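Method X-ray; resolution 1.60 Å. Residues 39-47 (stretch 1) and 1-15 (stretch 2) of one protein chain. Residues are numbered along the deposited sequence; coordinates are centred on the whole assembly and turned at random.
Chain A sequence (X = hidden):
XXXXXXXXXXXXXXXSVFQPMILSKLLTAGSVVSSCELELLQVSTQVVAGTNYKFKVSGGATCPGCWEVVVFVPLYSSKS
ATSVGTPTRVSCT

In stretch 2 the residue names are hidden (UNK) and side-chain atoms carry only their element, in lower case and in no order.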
# COMPACT_ATOMS: atom_id res chain seq x y z
N GLU A 39 -7.84 -4.39 4.21
CA GLU A 39 -6.88 -5.45 4.54
C GLU A 39 -5.67 -5.38 3.61
O GLU A 39 -5.87 -5.41 2.39
CB GLU A 39 -7.54 -6.81 4.42
CG GLU A 39 -6.61 -7.93 4.78
CD GLU A 39 -7.31 -9.29 4.78
OE1 GLU A 39 -8.46 -9.33 4.33
OE2 GLU A 39 -6.72 -10.25 5.25
N LEU A 40 -4.47 -5.34 4.17
CA LEU A 40 -3.22 -5.53 3.40
C LEU A 40 -3.06 -7.04 3.22
O LEU A 40 -2.84 -7.72 4.24
CB LEU A 40 -2.02 -4.92 4.13
CG LEU A 40 -2.12 -3.45 4.57
CD1 LEU A 40 -0.75 -2.93 4.93
CD2 LEU A 40 -2.70 -2.54 3.51
N LEU A 41 -3.18 -7.53 1.99
CA LEU A 41 -3.14 -8.98 1.67
C LEU A 41 -1.68 -9.44 1.61
O LEU A 41 -1.38 -10.52 2.13
CB LEU A 41 -3.81 -9.23 0.32
CG LEU A 41 -5.31 -8.99 0.27
CD1 LEU A 41 -5.83 -9.28 -1.12
CD2 LEU A 41 -6.03 -9.83 1.32
N GLN A 42 -0.84 -8.66 0.95
CA GLN A 42 0.58 -9.03 0.70
C GLN A 42 1.35 -7.77 0.33
O GLN A 42 0.71 -6.73 0.05
CB GLN A 42 0.69 -10.04 -0.44
CG GLN A 42 0.06 -9.53 -1.73
CD GLN A 42 0.03 -10.59 -2.81
OE1 GLN A 42 -0.20 -11.76 -2.54
NE2 GLN A 42 0.21 -10.18 -4.05
N VAL A 43 2.66 -7.86 0.37
CA VAL A 43 3.56 -6.75 0.02
C VAL A 43 4.75 -7.33 -0.75
O VAL A 43 5.21 -8.47 -0.43
CB VAL A 43 3.99 -5.96 1.27
CG1 VAL A 43 4.90 -6.79 2.15
CG2 VAL A 43 4.61 -4.62 0.88
N SER A 44 5.21 -6.56 -1.72
CA SER A 44 6.46 -6.84 -2.47
C SER A 44 7.33 -5.61 -2.31
O SER A 44 6.76 -4.53 -2.27
CB SER A 44 6.22 -7.15 -3.92
OG SER A 44 5.10 -7.99 -4.10
N THR A 45 8.63 -5.78 -2.12
CA THR A 45 9.55 -4.65 -1.83
C THR A 45 10.57 -4.52 -2.94
O THR A 45 10.96 -5.52 -3.54
CB THR A 45 10.21 -4.80 -0.47
OG1 THR A 45 10.94 -6.03 -0.53
CG2 THR A 45 9.19 -4.81 0.64
N GLN A 46 10.93 -3.28 -3.23
CA GLN A 46 11.98 -2.95 -4.20
C GLN A 46 12.92 -1.95 -3.52
O GLN A 46 12.45 -0.87 -3.03
CB GLN A 46 11.34 -2.39 -5.46
CG GLN A 46 12.38 -1.92 -6.46
CD GLN A 46 11.74 -1.04 -7.50
OE1 GLN A 46 10.75 -0.35 -7.23
NE2 GLN A 46 12.32 -1.02 -8.69
N VAL A 47 14.20 -2.27 -3.46
CA VAL A 47 15.17 -1.36 -2.81
C VAL A 47 15.72 -0.43 -3.89
O VAL A 47 16.28 -0.92 -4.87
CB VAL A 47 16.29 -2.12 -2.07
CG1 VAL A 47 17.22 -1.12 -1.38
CG2 VAL A 47 15.72 -3.11 -1.06
N UNK A 1 17.52 -6.86 -12.88
CA UNK A 1 17.80 -6.57 -11.43
C UNK A 1 17.13 -5.24 -11.04
O UNK A 1 16.79 -4.45 -11.95
c UNK A 1 20.01 -5.35 -11.76
c UNK A 1 20.00 -7.84 -11.51
c UNK A 1 19.32 -6.54 -11.12
N UNK A 2 16.95 -5.02 -9.73
CA UNK A 2 16.29 -3.83 -9.15
C UNK A 2 14.77 -3.92 -9.17
O UNK A 2 14.13 -2.87 -8.94
N UNK A 3 14.20 -5.10 -9.43
CA UNK A 3 12.74 -5.30 -9.51
C UNK A 3 12.16 -5.52 -8.12
O UNK A 3 12.90 -5.35 -7.13
N UNK A 4 10.90 -5.93 -8.04
CA UNK A 4 10.26 -6.28 -6.75
C UNK A 4 10.66 -7.70 -6.36
O UNK A 4 10.85 -8.55 -7.25
c UNK A 4 7.45 -2.00 -6.60
c UNK A 4 7.67 -2.60 -7.83
o UNK A 4 7.00 -0.69 -6.56
c UNK A 4 8.06 -4.05 -5.51
c UNK A 4 7.64 -2.72 -5.44
c UNK A 4 8.75 -6.09 -6.81
c UNK A 4 8.10 -3.92 -7.88
c UNK A 4 8.29 -4.66 -6.73
N UNK A 5 10.80 -7.92 -5.06
CA UNK A 5 10.71 -9.28 -4.46
C UNK A 5 9.36 -9.90 -4.83
O UNK A 5 8.43 -9.16 -5.26
c UNK A 5 12.05 -8.54 -2.42
c UNK A 5 10.83 -9.28 -2.93
o UNK A 5 9.63 -8.75 -2.35
N UNK A 6 9.26 -11.22 -4.70
CA UNK A 6 7.97 -11.95 -4.72
C UNK A 6 7.13 -11.47 -3.54
O UNK A 6 7.67 -11.12 -2.49
o UNK A 6 6.39 -14.03 -7.02
o UNK A 6 7.96 -12.81 -8.03
c UNK A 6 7.58 -13.61 -7.13
c UNK A 6 8.20 -13.46 -4.68
c UNK A 6 8.57 -14.02 -6.05
N UNK A 7 5.79 -11.42 -3.70
CA UNK A 7 4.92 -10.97 -2.61
C UNK A 7 5.18 -11.80 -1.36
O UNK A 7 5.55 -12.95 -1.47
c UNK A 7 5.03 -11.82 -4.88
c UNK A 7 3.50 -11.21 -3.13
c UNK A 7 3.66 -11.24 -4.63
N UNK A 8 4.96 -11.21 -0.19
CA UNK A 8 5.13 -11.95 1.08
C UNK A 8 4.06 -11.47 2.05
O UNK A 8 3.39 -10.42 1.78
n UNK A 8 8.45 -8.73 3.06
c UNK A 8 6.53 -11.74 1.66
n UNK A 8 8.42 -6.57 3.83
n UNK A 8 6.79 -8.01 4.51
c UNK A 8 7.98 -10.10 2.94
c UNK A 8 7.88 -7.77 3.80
c UNK A 8 6.87 -10.28 1.94
N UNK A 9 3.96 -12.13 3.19
CA UNK A 9 3.04 -11.70 4.27
C UNK A 9 3.54 -10.36 4.85
O UNK A 9 4.77 -10.11 4.85
c UNK A 9 2.84 -12.77 5.32
o UNK A 9 4.03 -13.00 6.05
N UNK A 10 2.59 -9.52 5.26
CA UNK A 10 2.82 -8.18 5.86
C UNK A 10 3.04 -8.36 7.36
O UNK A 10 2.24 -9.06 8.00
c UNK A 10 1.64 -7.24 5.58
c UNK A 10 1.28 -7.19 4.10
c UNK A 10 1.91 -5.84 6.12
N UNK A 11 4.02 -7.67 7.92
CA UNK A 11 4.35 -7.77 9.36
C UNK A 11 3.37 -6.91 10.15
O UNK A 11 2.78 -5.96 9.62
c UNK A 11 6.82 -8.04 8.78
o UNK A 11 5.85 -5.93 9.48
c UNK A 11 5.80 -7.34 9.65
N UNK A 12 3.22 -7.19 11.46
CA UNK A 12 2.35 -6.37 12.30
C UNK A 12 2.68 -4.88 12.20
O UNK A 12 1.79 -4.08 12.16
c UNK A 12 2.61 -6.94 13.69
c UNK A 12 3.81 -8.33 12.17
c UNK A 12 2.96 -8.40 13.43
N UNK A 13 3.97 -4.56 12.24
CA UNK A 13 4.47 -3.16 12.28
C UNK A 13 4.18 -2.48 10.93
O UNK A 13 3.80 -1.28 10.94
o UNK A 13 6.38 -6.00 13.07
o UNK A 13 7.33 -5.68 14.99
c UNK A 13 6.26 -3.80 14.01
c UNK A 13 5.96 -3.17 12.65
c UNK A 13 6.68 -5.27 14.02
N UNK A 14 4.32 -3.23 9.83
CA UNK A 14 3.98 -2.77 8.46
C UNK A 14 2.47 -2.49 8.39
O UNK A 14 2.07 -1.42 7.90
o UNK A 14 7.65 -5.01 6.01
o UNK A 14 5.63 -5.95 6.12
c UNK A 14 4.42 -3.80 7.40
c UNK A 14 5.91 -3.75 7.07
c UNK A 14 6.43 -4.99 6.34
N UNK A 15 1.63 -3.40 8.88
CA UNK A 15 0.17 -3.11 8.91
C UNK A 15 -0.06 -1.82 9.72
O UNK A 15 -0.85 -0.94 9.30
c UNK A 15 -1.27 -6.64 9.58
n UNK A 15 -1.02 -9.68 7.60
c UNK A 15 -1.38 -8.48 7.98
n UNK A 15 -0.89 -7.95 9.08
n UNK A 15 -2.28 -7.81 7.27
c UNK A 15 -0.44 -5.60 8.86
c UNK A 15 -0.62 -4.25 9.53
O HOH W 1 14.87 -4.69 -5.17
O HOH W 2 10.09 -8.01 0.92
O HOH W 3 5.72 -8.55 -6.92
O HOH W 4 -0.09 -10.80 4.86
O HOH W 5 -3.61 -9.88 5.42

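Position 1 carries three carbons, one bearing the other two, and lies out of reach of the strand formed by residues 39-47; it is Val1. Position 2 has no side-chain atoms and a positive phi of 82°, which favours glycine; its O accepts from Gln46 NE2 at 2.6 Å. It is Gly2. Position 3 is likewise bare, and water 1 links its O to Val47 N; it is Gly3.

Position 4 has one carbon leading to a six-carbon ring bearing an oxygen. Gln46 CB packs over one face, 3.8 Å from the ring centroid, while Ser44 O lies at the edge, 3.5 Å from a ring carbon. It is Tyr4, and that carbon is CD1. Position 5 has a carbon carrying one oxygen and one carbon. That oxygen accepts from Thr45 N, and the backbone N of position 5 donates to Thr45 O at 2.8 Å. The residue is Thr5, whose hydroxyl takes the place of a backbone acceptor, with OG1 3.1 Å from Thr45 N.

Position 6 has three carbons, the last carrying two oxygens, and points away from the strand: Glu6. At position 7 three carbons close a ring onto the backbone N, and CB lies 3.5 Å from Gln42 CD; it is Pro7.

Position 8 shows three carbons, a nitrogen, and a carbon with two more nitrogens. Val43 CG1 sits over one face of this planar end, 3.3 Å from one of the two terminal nitrogens. The backbone pairs antiparallel with Val43, through N of position 8 to Val43 O (2.8 Å) and Val43 N to O of position 8 (3.0 Å). It is Arg8, and the nitrogen near Val43 is NH1.

Position 9, one carbon and one oxygen, points away and is Ser9. Position 10 has a carbon bearing two others, is buried and points toward the strand, with one branch carbon 4.0 Å from Leu40 CB and 4.1 Å from Val43 CB. It is Val10, and that carbon is CG2.

Position 11, a carbon carrying oxygen and carbon, does not touch the strand. Its oxygen accepts from the N of position 14, capping the helix: Thr11. At position 12 three carbons close a ring onto the backbone N, out of reach of the strand: Pro12. The three carbons and terminal oxygen pair at position 13, also out of reach, make Glu13. Position 14 repeats that composition, but its carboxylate receives both terminal nitrogens of Arg8: Glu14, with OE2 2.8 Å from Arg8 NH2 in a salt bridge. Position 15 has three carbons, a nitrogen and a carbon carrying two more nitrogens, one of which donates to Leu40 O at 3.1 Å; it is Arg15, and that nitrogen is NH1.

The contact thus rests on a single beta bridge, extended by Thr5 and Gly2 toward Gln46 and by Val10 and Arg15 toward Leu40. Glu14 holds the Arg8 guanidinium where Val43 packs against it.

Stretch 2, residues 1-15: VGGYTEPRSVTPEER
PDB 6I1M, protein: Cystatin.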